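Local coordinates for TRAP dicarboxylate transporter, DctP subunit (Sulfurospirillum deleyianum, PDB 4OVS), which probably captures succinate or related dicarboxylates in the periplasm as the solute-binding subunit of a TRAP transporter, at residues Q68-M76 / N83-F94. Numbering follows the deposited sequence.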
loop_
_atom_site.group_PDB
_atom_site.type_symbol
_atom_site.label_atom_id
_atom_site.label_comp_id
_atom_site.label_asym_id
_atom_site.label_seq_id
_atom_site.Cartn_x
_atom_site.Cartn_y
_atom_site.Cartn_z
ATOM N N GLN A 68 9.109 8.840 -10.430
ATOM C CA GLN A 68 9.818 9.704 -11.348
ATOM C C GLN A 68 10.494 10.810 -10.648
ATOM O O GLN A 68 11.591 11.177 -11.037
ATOM C CB GLN A 68 8.907 10.314 -12.402
ATOM C CG GLN A 68 8.633 9.349 -13.491
ATOM C CD GLN A 68 7.698 9.880 -14.532
ATOM O OE1 GLN A 68 7.051 10.883 -14.337
ATOM N NE2 GLN A 68 7.672 9.227 -15.675
ATOM N N LEU A 69 9.857 11.358 -9.615
ATOM C CA LEU A 69 10.500 12.431 -8.854
ATOM C C LEU A 69 11.230 11.905 -7.618
ATOM O O LEU A 69 12.392 12.225 -7.406
ATOM C CB LEU A 69 9.456 13.459 -8.477
ATOM C CG LEU A 69 9.992 14.815 -8.090
ATOM C CD1 LEU A 69 10.612 15.486 -9.310
ATOM C CD2 LEU A 69 8.862 15.642 -7.440
ATOM N N TYR A 70 10.546 11.092 -6.820
ATOM C CA TYR A 70 11.113 10.493 -5.584
ATOM C C TYR A 70 10.523 9.108 -5.363
ATOM O O TYR A 70 9.324 8.860 -5.642
ATOM C CB TYR A 70 10.804 11.328 -4.315
ATOM C CG TYR A 70 11.329 12.717 -4.367
ATOM C CD1 TYR A 70 12.668 12.973 -4.210
ATOM C CD2 TYR A 70 10.476 13.785 -4.562
ATOM C CE1 TYR A 70 13.156 14.234 -4.290
ATOM C CE2 TYR A 70 10.955 15.052 -4.647
ATOM C CZ TYR A 70 12.305 15.278 -4.494
ATOM O OH TYR A 70 12.819 16.553 -4.559
ATOM N N GLY A 71 11.381 8.199 -4.895
ATOM C CA GLY A 71 10.996 6.856 -4.532
ATOM C C GLY A 71 10.748 6.634 -3.055
ATOM O O GLY A 71 10.779 7.571 -2.289
ATOM N N ASP A 72 10.535 5.373 -2.670
ATOM C CA ASP A 72 10.186 5.006 -1.297
ATOM C C ASP A 72 11.155 5.630 -0.310
ATOM O O ASP A 72 10.781 6.076 0.804
ATOM C CB ASP A 72 10.279 3.483 -1.124
ATOM C CG ASP A 72 9.025 2.740 -1.588
ATOM O OD1 ASP A 72 7.959 3.372 -1.788
ATOM O OD2 ASP A 72 9.112 1.489 -1.724
ATOM N N GLY A 73 12.420 5.613 -0.708
ATOM C CA GLY A 73 13.503 5.958 0.197
ATOM C C GLY A 73 13.763 7.438 0.318
ATOM O O GLY A 73 14.541 7.855 1.174
ATOM N N GLU A 74 13.146 8.227 -0.558
ATOM C CA GLU A 74 13.421 9.650 -0.635
ATOM C C GLU A 74 12.194 10.539 -0.414
ATOM O O GLU A 74 12.353 11.716 -0.090
ATOM C CB GLU A 74 14.095 10.006 -1.959
ATOM C CG GLU A 74 15.338 9.178 -2.290
ATOM C CD GLU A 74 15.000 7.928 -3.077
ATOM O OE1 GLU A 74 14.073 7.990 -3.916
ATOM O OE2 GLU A 74 15.637 6.879 -2.854
ATOM N N GLU A 75 10.981 9.992 -0.520
ATOM C CA GLU A 75 9.791 10.855 -0.508
ATOM C C GLU A 75 9.573 11.552 0.827
ATOM O O GLU A 75 9.079 12.663 0.853
ATOM C CB GLU A 75 8.502 10.119 -0.956
ATOM C CG GLU A 75 8.152 8.932 -0.116
ATOM C CD GLU A 75 6.925 8.192 -0.596
ATOM O OE1 GLU A 75 6.202 8.700 -1.512
ATOM O OE2 GLU A 75 6.693 7.097 -0.055
HETATM N N MSE A 76 9.892 10.907 1.930
HETATM C CA MSE A 76 9.546 11.489 3.214
HETATM C C MSE A 76 10.350 12.779 3.475
HETATM O O MSE A 76 9.787 13.847 3.778
HETATM C CB MSE A 76 9.774 10.477 4.336
HETATM C CG MSE A 76 8.888 9.264 4.251
HETATM SE SE MSE A 76 6.938 9.689 4.463
HETATM C CE MSE A 76 6.412 8.058 5.375
ATOM N N ASN A 83 10.333 19.958 -0.930
ATOM C CA ASN A 83 10.665 19.631 -2.335
ATOM C C ASN A 83 9.580 18.780 -3.030
ATOM O O ASN A 83 9.522 18.661 -4.255
ATOM C CB ASN A 83 12.010 18.930 -2.364
ATOM C CG ASN A 83 13.109 19.808 -1.833
ATOM O OD1 ASN A 83 13.149 20.993 -2.127
ATOM N ND2 ASN A 83 13.987 19.242 -1.025
ATOM N N ALA A 84 8.726 18.179 -2.235
ATOM C CA ALA A 84 7.508 17.585 -2.751
ATOM C C ALA A 84 6.441 18.005 -1.757
ATOM O O ALA A 84 6.753 18.364 -0.617
ATOM C CB ALA A 84 7.644 16.071 -2.841
ATOM N N HIS A 85 5.193 17.988 -2.195
ATOM C CA HIS A 85 4.128 18.593 -1.443
ATOM C C HIS A 85 3.116 17.597 -0.941
ATOM O O HIS A 85 2.593 17.739 0.150
ATOM C CB HIS A 85 3.461 19.625 -2.340
ATOM C CG HIS A 85 4.418 20.631 -2.877
ATOM N ND1 HIS A 85 4.226 21.290 -4.068
ATOM C CD2 HIS A 85 5.569 21.121 -2.358
ATOM C CE1 HIS A 85 5.212 22.151 -4.260
ATOM N NE2 HIS A 85 6.034 22.070 -3.234
ATOM N N ILE A 86 2.809 16.602 -1.762
ATOM C CA ILE A 86 1.748 15.642 -1.454
ATOM C C ILE A 86 2.224 14.246 -1.816
ATOM O O ILE A 86 2.829 14.028 -2.864
ATOM C CB ILE A 86 0.418 15.988 -2.178
ATOM C CG1 ILE A 86 -0.071 17.359 -1.747
ATOM C CG2 ILE A 86 -0.672 14.997 -1.812
ATOM C CD1 ILE A 86 -1.365 17.791 -2.283
ATOM N N ALA A 87 2.028 13.319 -0.894
ATOM C CA ALA A 87 2.347 11.937 -1.111
ATOM C C ALA A 87 1.213 10.997 -0.617
ATOM O O ALA A 87 0.266 11.431 0.082
ATOM C CB ALA A 87 3.638 11.598 -0.479
HETATM N N MSE A 88 1.284 9.721 -1.001
HETATM C CA MSE A 88 0.300 8.729 -0.554
HETATM C C MSE A 88 0.919 7.385 -0.191
HETATM O O MSE A 88 0.609 6.359 -0.803
HETATM C CB MSE A 88 -0.766 8.555 -1.592
HETATM C CG MSE A 88 -1.508 9.789 -1.977
HETATM SE SE MSE A 88 -0.683 10.639 -3.553
HETATM C CE MSE A 88 -2.088 11.878 -3.965
ATOM N N PRO A 89 1.819 7.385 0.782
ATOM C CA PRO A 89 2.636 6.216 1.135
ATOM C C PRO A 89 1.830 5.094 1.713
ATOM O O PRO A 89 0.834 5.358 2.356
ATOM C CB PRO A 89 3.591 6.769 2.196
ATOM C CG PRO A 89 3.605 8.217 1.945
ATOM C CD PRO A 89 2.244 8.577 1.520
ATOM N N SER A 90 2.224 3.840 1.485
ATOM C CA SER A 90 1.525 2.728 2.132
ATOM C C SER A 90 1.828 2.747 3.647
ATOM O O SER A 90 2.799 3.351 4.085
ATOM C CB SER A 90 1.931 1.397 1.548
ATOM O OG SER A 90 3.243 1.085 1.940
ATOM N N PHE A 91 0.987 2.078 4.434
ATOM C CA PHE A 91 1.124 2.082 5.886
ATOM C C PHE A 91 2.533 1.676 6.323
ATOM O O PHE A 91 3.115 2.231 7.254
ATOM C CB PHE A 91 0.058 1.148 6.516
ATOM C CG PHE A 91 -1.388 1.507 6.154
ATOM C CD1 PHE A 91 -1.754 2.816 5.936
ATOM C CD2 PHE A 91 -2.339 0.523 5.984
ATOM C CE1 PHE A 91 -3.033 3.138 5.568
ATOM C CE2 PHE A 91 -3.623 0.832 5.603
ATOM C CZ PHE A 91 -3.980 2.133 5.420
ATOM N N SER A 92 3.068 0.663 5.686
ATOM C CA SER A 92 4.418 0.161 6.037
ATOM C C SER A 92 5.479 1.253 5.975
ATOM O O SER A 92 6.467 1.210 6.699
ATOM C CB SER A 92 4.875 -0.945 5.065
ATOM O OG SER A 92 4.089 -2.127 5.157
ATOM N N LYS A 93 5.279 2.211 5.084
ATOM C CA LYS A 93 6.243 3.244 4.823
ATOM C C LYS A 93 6.335 4.224 6.008
ATOM O O LYS A 93 7.308 4.933 6.137
ATOM C CB LYS A 93 5.880 3.985 3.538
ATOM C CG LYS A 93 5.709 3.109 2.307
ATOM C CD LYS A 93 7.015 2.595 1.731
ATOM C CE LYS A 93 6.813 1.308 0.913
ATOM N NZ LYS A 93 6.118 1.489 -0.374
ATOM N N PHE A 94 5.329 4.224 6.879
ATOM C CA PHE A 94 5.304 5.081 8.067
ATOM C C PHE A 94 5.885 4.428 9.321
ATOM O O PHE A 94 6.032 5.072 10.368
ATOM C CB PHE A 94 3.855 5.472 8.405
ATOM C CG PHE A 94 3.208 6.415 7.401
ATOM C CD1 PHE A 94 3.333 7.792 7.535
ATOM C CD2 PHE A 94 2.465 5.920 6.342
ATOM C CE1 PHE A 94 2.743 8.652 6.648
ATOM C CE2 PHE A 94 1.861 6.788 5.430
ATOM C CZ PHE A 94 2.000 8.140 5.578
HETATM O O HOH W 1 12.027 18.466 -6.664
HETATM O O HOH W 2 3.723 8.808 -2.367
#
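The methyl CE of Met76, a selenomethionine, is the bump that fills the hollow between Phe94 and the backbone of Lys93. CE sits over one face of the Phe94 ring, displaced toward the rim and 4.0 Å from the centroid, and lies 3.3 Å from Lys93 O. The chain folds at its second and third torsions (chi2 -64°, chi3 -146°), which brings SE past Pro89 CG at 4.4 Å and turns CE to the ring. The extended Glu75 side chain crosses the Pro89 ring obliquely, OE2 3.8 Å from Pro89 CG and OE1 nearest Ala87 CB; a water links OE1 to Met88 N. Helix 75-81 is the crossover of a beta-alpha-beta unit between parallel strands 59-64 and 86-87, flanking strand 26-31, and the chain beyond reaches Lys93. Lys93 NZ, also bonded to succinate, salt-bridges Asp72 OD1 at 3.0 Å from above the carboxylate plane. Asp72 OD2 accepts from Phe192 N, and an alanine here would probably leave Lys93 without its carboxylate mate and that amide without its acceptor. Tyr70 CE2 meets Ala84 CB obliquely at 3.9 Å; Tyr70 OH, 3.3 Å from Asn83 CB, hydrogen-bonds a water at 3.0 Å that bonds weakly to Asn83 O.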